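Local coordinates for ABC transporter, periplasmic solute-binding protein (Rhizobium meliloti, PDB 4WED) that probably binds a solute such as a peptide or a nickel species in the periplasm and delivers it to an ABC transporter for uptake, at residues Q61-E66 / S202-Y207; A43-N48 / A197-S202; T508-V511 / M516-E519. All blocks are in the same frame, centred on the assembly; numbering follows the deposited sequence.

Overall arrangement
Along the chain the segments of contacts 1 and 2 alternate: 43-48, 61-66, 197-202, 202-207; contact 3 follows near the C-terminus, inside one loop. Contacts 1 and 2 lie with their centres about 13 Å apart, share Ser202 and both use strand 201-206 of the mixed four-stranded sheet formed with strands 37-42, 219-224 and 192-197. Contact 3 is centred about 14 Å from contact 1 and touches it: Met516 N probably donates to Asp62 OD2, a sodium ligand, and Leu63 packs on Met516 and Tyr518. Contacts 2 and 3 do not touch, their nearest atoms being about 8 Å apart. N-terminal segments, residues 197-207 and the C-terminal loop gather beside this sheet, contacts 1 and 3 meeting at the sodium site.

Contact 1 (Q61-E66 / S202-Y207). With NA (sodium ion), chain B.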
# COMPACT_ATOMS: atom_id res chain seq x y z
N GLN A 61 -2.51 -13.47 10.04
CA GLN A 61 -3.50 -12.93 10.96
C GLN A 61 -4.82 -12.77 10.24
O GLN A 61 -5.87 -12.99 10.79
CB GLN A 61 -3.03 -11.59 11.51
CG GLN A 61 -2.15 -11.71 12.73
CD GLN A 61 -1.26 -10.52 12.91
OE1 GLN A 61 -0.64 -10.04 11.99
NE2 GLN A 61 -1.17 -10.05 14.13
N ASP A 62 -4.73 -12.40 8.98
CA ASP A 62 -5.90 -12.19 8.15
C ASP A 62 -6.70 -13.46 7.95
O ASP A 62 -7.85 -13.41 7.58
CB ASP A 62 -5.48 -11.58 6.83
CG ASP A 62 -6.64 -11.27 5.95
OD1 ASP A 62 -7.62 -10.67 6.40
OD2 ASP A 62 -6.56 -11.62 4.79
N LEU A 63 -6.06 -14.60 8.18
CA LEU A 63 -6.72 -15.90 8.11
C LEU A 63 -7.84 -16.17 9.11
O LEU A 63 -8.80 -16.82 8.79
CB LEU A 63 -5.69 -17.00 8.22
CG LEU A 63 -4.84 -17.11 6.98
CD1 LEU A 63 -3.67 -18.02 7.27
CD2 LEU A 63 -5.71 -17.66 5.87
N MSE A 64 -7.67 -15.72 10.34
CA MSE A 64 -8.62 -15.98 11.42
C MSE A 64 -9.10 -14.74 12.10
O MSE A 64 -10.06 -14.81 12.87
CB MSE A 64 -8.00 -16.92 12.48
CG MSE A 64 -7.04 -16.23 13.45
SE MSE A 64 -5.26 -15.91 12.65
CE MSE A 64 -4.71 -17.82 12.64
N PHE A 65 -8.45 -13.61 11.90
CA PHE A 65 -8.92 -12.38 12.51
C PHE A 65 -9.72 -11.55 11.52
O PHE A 65 -9.38 -11.44 10.33
CB PHE A 65 -7.78 -11.62 13.22
CG PHE A 65 -7.18 -12.41 14.39
CD1 PHE A 65 -7.96 -12.72 15.51
CD2 PHE A 65 -5.87 -12.81 14.39
CE1 PHE A 65 -7.43 -13.41 16.59
CE2 PHE A 65 -5.33 -13.52 15.46
CZ PHE A 65 -6.11 -13.83 16.55
N GLU A 66 -10.80 -10.98 12.00
CA GLU A 66 -11.64 -10.16 11.16
C GLU A 66 -11.82 -8.79 11.73
O GLU A 66 -11.80 -8.61 12.94
CB GLU A 66 -12.99 -10.81 10.93
CG GLU A 66 -12.96 -11.90 9.88
CD GLU A 66 -14.31 -12.56 9.66
OE1 GLU A 66 -14.94 -12.84 10.71
OE2 GLU A 66 -14.73 -12.79 8.48
N SER A 202 2.83 -23.69 9.03
CA SER A 202 1.64 -23.46 9.85
C SER A 202 0.43 -24.01 9.07
O SER A 202 0.34 -23.84 7.84
CB SER A 202 1.45 -21.94 10.13
OG SER A 202 2.42 -21.46 11.07
N VAL A 203 -0.50 -24.62 9.80
CA VAL A 203 -1.56 -25.41 9.19
C VAL A 203 -2.94 -24.97 9.70
O VAL A 203 -3.15 -24.96 10.95
CB VAL A 203 -1.30 -26.88 9.58
CG1 VAL A 203 -2.32 -27.84 8.98
CG2 VAL A 203 0.10 -27.29 9.16
N PHE A 204 -3.87 -24.66 8.78
CA PHE A 204 -5.23 -24.20 9.14
C PHE A 204 -6.34 -25.08 8.53
O PHE A 204 -6.14 -25.59 7.42
CB PHE A 204 -5.43 -22.79 8.68
CG PHE A 204 -4.31 -21.87 9.05
CD1 PHE A 204 -4.36 -21.14 10.25
CD2 PHE A 204 -3.22 -21.67 8.18
CE1 PHE A 204 -3.32 -20.28 10.60
CE2 PHE A 204 -2.18 -20.81 8.52
CZ PHE A 204 -2.23 -20.11 9.73
N GLU A 205 -7.47 -25.26 9.24
CA GLU A 205 -8.68 -26.00 8.76
C GLU A 205 -9.95 -25.14 8.78
O GLU A 205 -10.14 -24.37 9.70
CB GLU A 205 -8.96 -27.18 9.64
N HIS A 206 -10.82 -25.29 7.78
CA HIS A 206 -12.04 -24.47 7.62
C HIS A 206 -12.79 -24.37 8.95
O HIS A 206 -12.93 -25.37 9.62
CB HIS A 206 -12.96 -25.06 6.52
N TYR A 207 -13.22 -23.17 9.37
CA TYR A 207 -13.96 -23.04 10.63
C TYR A 207 -15.45 -23.25 10.40
O TYR A 207 -16.09 -22.47 9.72
CB TYR A 207 -13.74 -21.68 11.30
CG TYR A 207 -14.73 -21.42 12.44
CD1 TYR A 207 -14.97 -22.40 13.41
CD2 TYR A 207 -15.42 -20.22 12.54
CE1 TYR A 207 -15.87 -22.18 14.43
CE2 TYR A 207 -16.31 -19.99 13.58
CZ TYR A 207 -16.54 -20.98 14.51
OH TYR A 207 -17.42 -20.80 15.53
NA NA B . -8.39 -10.52 3.82
O HOH W 1 -9.27 -8.61 5.28
O HOH W 2 -7.74 -12.00 1.98
O HOH W 3 -9.35 -11.91 5.04
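In the buried apolar layer against a mixed four-stranded sheet, Leu63 and Met64, from the loop after helix 58-61, pack on Phe204 of strand 201-206, one of the sheet's inner strands. Leu63 meets the Phe204 ring over one face. Its CD1 lies 3.7 Å from the ring centroid and 23° off the normal, a CH-pi contact displaced toward the rim, with CE2 the closest ring atom at 3.4 Å from CD1. Met64, modelled as selenomethionine, comes in obliquely: its terminal CE stands 3.5 Å from Phe204 CE1. That reach depends on a folded side chain, since CG sits between backbone N and carbonyl carbon (chi1 79°) and the chain bends again at chi2 and chi3. No hydrogen bond crosses between the segments, and all three touching residues are buried. Trp192 and Leu220, from the two flanking strands, also contact both Leu63 and Phe204. Gln61 O accepts from both Phe65 N (2.9 Å) and Met64 N (3.3 Å), so one carbonyl holds the backbone of the segment that carries Leu63 and Met64. Just before Leu63, Asp62 chelates the sodium ion, which also has Asp515 and three waters as ligands: OD2 lies 2.3 Å and OD1 2.7 Å from the metal.

Contact 2 (A43-N48 / A197-S202)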
# COMPACT_ATOMS: atom_id res chain seq x y z
N ALA A 43 7.90 -16.62 3.62
CA ALA A 43 9.33 -16.43 3.49
C ALA A 43 10.00 -16.58 4.83
O ALA A 43 11.23 -16.66 4.91
CB ALA A 43 9.63 -15.07 2.91
N LYS A 44 9.19 -16.65 5.88
CA LYS A 44 9.70 -16.85 7.22
C LYS A 44 8.57 -17.29 8.15
O LYS A 44 7.43 -17.16 7.78
CB LYS A 44 10.38 -15.58 7.73
CG LYS A 44 9.48 -14.38 7.84
CD LYS A 44 10.26 -13.31 8.56
CE LYS A 44 9.62 -11.95 8.51
NZ LYS A 44 10.70 -10.93 8.57
N PRO A 45 8.88 -17.89 9.32
CA PRO A 45 7.80 -18.35 10.21
C PRO A 45 6.70 -17.28 10.45
O PRO A 45 6.99 -16.09 10.42
CB PRO A 45 8.54 -18.65 11.50
CG PRO A 45 9.91 -19.03 11.06
CD PRO A 45 10.20 -18.12 9.90
N ALA A 46 5.47 -17.71 10.66
CA ALA A 46 4.34 -16.81 10.89
C ALA A 46 4.55 -15.84 12.06
O ALA A 46 4.00 -14.75 12.05
CB ALA A 46 3.06 -17.61 11.10
N GLY A 47 5.31 -16.25 13.07
CA GLY A 47 5.48 -15.45 14.28
C GLY A 47 4.33 -15.59 15.28
O GLY A 47 3.42 -16.41 15.11
N ASN A 48 4.42 -14.80 16.34
CA ASN A 48 3.37 -14.73 17.36
C ASN A 48 2.26 -13.83 16.83
O ASN A 48 2.55 -12.71 16.41
CB ASN A 48 3.94 -14.16 18.67
CG ASN A 48 2.87 -13.55 19.58
OD1 ASN A 48 1.69 -13.87 19.51
ND2 ASN A 48 3.31 -12.66 20.46
N ALA A 197 1.52 -24.66 14.42
CA ALA A 197 2.46 -23.66 13.96
C ALA A 197 3.83 -23.96 14.51
O ALA A 197 3.96 -24.32 15.64
CB ALA A 197 2.02 -22.25 14.35
N ASP A 198 4.84 -23.84 13.65
CA ASP A 198 6.24 -23.98 14.03
C ASP A 198 7.04 -23.32 12.95
O ASP A 198 6.47 -22.77 12.03
CB ASP A 198 6.65 -25.45 14.19
CG ASP A 198 6.58 -26.28 12.87
OD1 ASP A 198 7.27 -25.94 11.82
OD2 ASP A 198 5.87 -27.35 12.92
N ASP A 199 8.36 -23.47 12.98
CA ASP A 199 9.21 -22.80 11.98
C ASP A 199 9.37 -23.44 10.57
O ASP A 199 10.17 -22.93 9.79
CB ASP A 199 10.60 -22.58 12.58
CG ASP A 199 10.55 -21.80 13.89
OD1 ASP A 199 9.50 -21.20 14.21
OD2 ASP A 199 11.58 -21.80 14.59
N THR A 200 8.64 -24.52 10.25
CA THR A 200 8.64 -25.13 8.89
C THR A 200 7.30 -24.92 8.17
O THR A 200 7.28 -24.62 6.98
CB THR A 200 9.08 -26.65 8.85
OG1 THR A 200 7.94 -27.53 8.81
CG2 THR A 200 9.96 -26.97 10.02
N GLN A 201 6.20 -25.09 8.89
CA GLN A 201 4.92 -24.67 8.36
C GLN A 201 3.96 -24.23 9.47
O GLN A 201 4.26 -24.35 10.67
CB GLN A 201 4.29 -25.79 7.53
CG GLN A 201 4.19 -27.12 8.23
CD GLN A 201 3.59 -28.21 7.35
OE1 GLN A 201 3.39 -28.03 6.12
NE2 GLN A 201 3.25 -29.32 7.96
N SER A 202 2.83 -23.69 9.03
CA SER A 202 1.64 -23.46 9.85
C SER A 202 0.43 -24.01 9.07
O SER A 202 0.34 -23.84 7.84
CB SER A 202 1.45 -21.94 10.13
OG SER A 202 2.42 -21.46 11.07
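Van der Waals packing, partly buried and without a hydrogen bond between the segments, joins Pro45 and Ala46 to Asp199 and Ser202, where the loop after strand 37-42 passes a turn at the edge of the mixed sheet. The backbones come nearest at Pro45 and Asp199, whose CA atoms are 5.0 Å apart. There the proline ring lies against the aspartate at an oblique angle: Asp199 OD1 is 3.8 Å from Pro45 CB and equally far from CG, while Asp199 CB stands 3.9 Å from Pro45 CG. With chi1 at -55°, the carboxylate of Asp199 swings beside its own backbone N, which brings OD1 over to the proline. Pro45 also touches Val224 of strand 219-224. The partner segment contains the turn of a beta hairpin, linking antiparallel strands 192-197 and 201-206. Its backbone closes through Asp198 N to Gln201 O, and the side chain of Asp198 adds an Asx motif, OD1 accepting from Gln201 N at 3.2 Å from above the carboxylate plane. Thr200 N approaches the same oxygen nearly along its C-O direction, as in an Asx turn, although the modelled separation is improbably short and its exact value doubtful. Deeper in, the methyl of Ala46 faces the hydroxyl of Ser202, CB to OG 3.9 Å; this buried OG has no hydrogen-bonding partner in the model.

Contact 3 (T508-V511 / M516-E519); sequences TSPV and MPYE
Thr508 meets Pro517 and Glu519 mainly through its backbone and a bridging water. Its N-H donates to water 4, with Thr508 N 2.7 Å from the water oxygen. On the far side of that water lie two carbonyl oxygens of the returning chain, Pro517 O at 3.0 Å and Glu519 O at 2.7 Å from its oxygen. Each is placed to accept from it, but once further acceptors nearby are counted there are more than its two protons can serve, so the two bonds need not both hold at all times. The carbonyl of Thr508 packs directly on the proline, Thr508 O lying 3.3 Å from Pro517 CB. At its side chain, chi1 of -58° sets OG1 beside the backbone N, where Asn520 OD1 and Gly506 O compete for its single proton. Two residues on, Pro510 brings its ring up to that of Pro517. The rings lie side by side and point the same way. Pro510 CD is 3.9 Å from Pro517 CB, an apolar contact in which both residues are buried, and both also rest on Trp498 of strand 488-500. On the returning side, Tyr518 N donates to Met516 O at 2.8 Å, bending the chain at Pro517. Just beyond, the nearest atom of the Glu519 side chain is about 4 Å from the sodium ion. Backbone angles of -79° and 69° at Pro517, with the short bond from Tyr518 N to Met516 O, identify an inverse gamma turn, here set beside the sodium site in the loop between strands 504-505 and 522-523.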
# COMPACT_ATOMS: atom_id res chain seq x y z
N THR A 508 -7.68 -14.73 -6.75
CA THR A 508 -8.09 -13.34 -6.71
C THR A 508 -6.96 -12.54 -6.07
O THR A 508 -6.59 -12.80 -4.93
CB THR A 508 -9.39 -13.22 -5.88
OG1 THR A 508 -10.41 -14.06 -6.47
CG2 THR A 508 -9.87 -11.79 -5.82
N SER A 509 -6.39 -11.60 -6.82
CA SER A 509 -5.23 -10.86 -6.33
C SER A 509 -5.61 -10.12 -5.05
O SER A 509 -6.67 -9.51 -4.97
CB SER A 509 -4.75 -9.82 -7.35
OG SER A 509 -4.50 -10.35 -8.62
N PRO A 510 -4.75 -10.16 -4.03
CA PRO A 510 -5.11 -9.49 -2.78
C PRO A 510 -5.19 -7.99 -2.96
O PRO A 510 -4.48 -7.42 -3.77
CB PRO A 510 -3.95 -9.82 -1.86
CG PRO A 510 -2.80 -10.02 -2.79
CD PRO A 510 -3.37 -10.67 -4.02
N VAL A 511 -6.06 -7.37 -2.19
CA VAL A 511 -6.28 -5.95 -2.30
C VAL A 511 -5.13 -5.22 -1.64
O VAL A 511 -4.76 -4.12 -2.07
CB VAL A 511 -7.62 -5.54 -1.66
CG1 VAL A 511 -7.79 -4.06 -1.79
CG2 VAL A 511 -8.79 -6.20 -2.37
N MSE A 516 -4.19 -12.28 2.92
CA MSE A 516 -3.95 -13.54 2.27
C MSE A 516 -5.03 -13.84 1.26
O MSE A 516 -6.19 -13.99 1.62
CB MSE A 516 -3.99 -14.58 3.37
CG MSE A 516 -3.69 -15.98 2.82
SE MSE A 516 -1.77 -16.16 2.35
CE MSE A 516 -0.82 -16.52 4.05
N PRO A 517 -4.66 -14.01 -0.01
CA PRO A 517 -5.64 -14.27 -1.05
C PRO A 517 -6.12 -15.72 -1.10
O PRO A 517 -5.81 -16.46 -2.04
CB PRO A 517 -4.88 -13.91 -2.35
CG PRO A 517 -3.45 -14.20 -2.00
CD PRO A 517 -3.28 -14.06 -0.52
N TYR A 518 -6.87 -16.13 -0.08
CA TYR A 518 -7.47 -17.48 -0.03
C TYR A 518 -8.87 -17.51 -0.64
O TYR A 518 -9.44 -18.59 -0.90
CB TYR A 518 -7.55 -17.98 1.41
CG TYR A 518 -8.41 -17.12 2.29
CD1 TYR A 518 -9.79 -17.30 2.37
CD2 TYR A 518 -7.84 -16.09 3.03
CE1 TYR A 518 -10.57 -16.48 3.18
CE2 TYR A 518 -8.61 -15.26 3.84
CZ TYR A 518 -9.97 -15.46 3.92
OH TYR A 518 -10.71 -14.61 4.71
N GLU A 519 -9.43 -16.32 -0.85
CA GLU A 519 -10.80 -16.18 -1.27
C GLU A 519 -10.99 -16.80 -2.64
O GLU A 519 -10.14 -16.64 -3.52
CB GLU A 519 -11.19 -14.69 -1.37
CG GLU A 519 -11.34 -13.94 -0.04
CD GLU A 519 -10.05 -13.36 0.52
OE1 GLU A 519 -9.09 -13.14 -0.27
OE2 GLU A 519 -10.00 -13.09 1.75
O HOH W 4 -7.65 -15.89 -4.33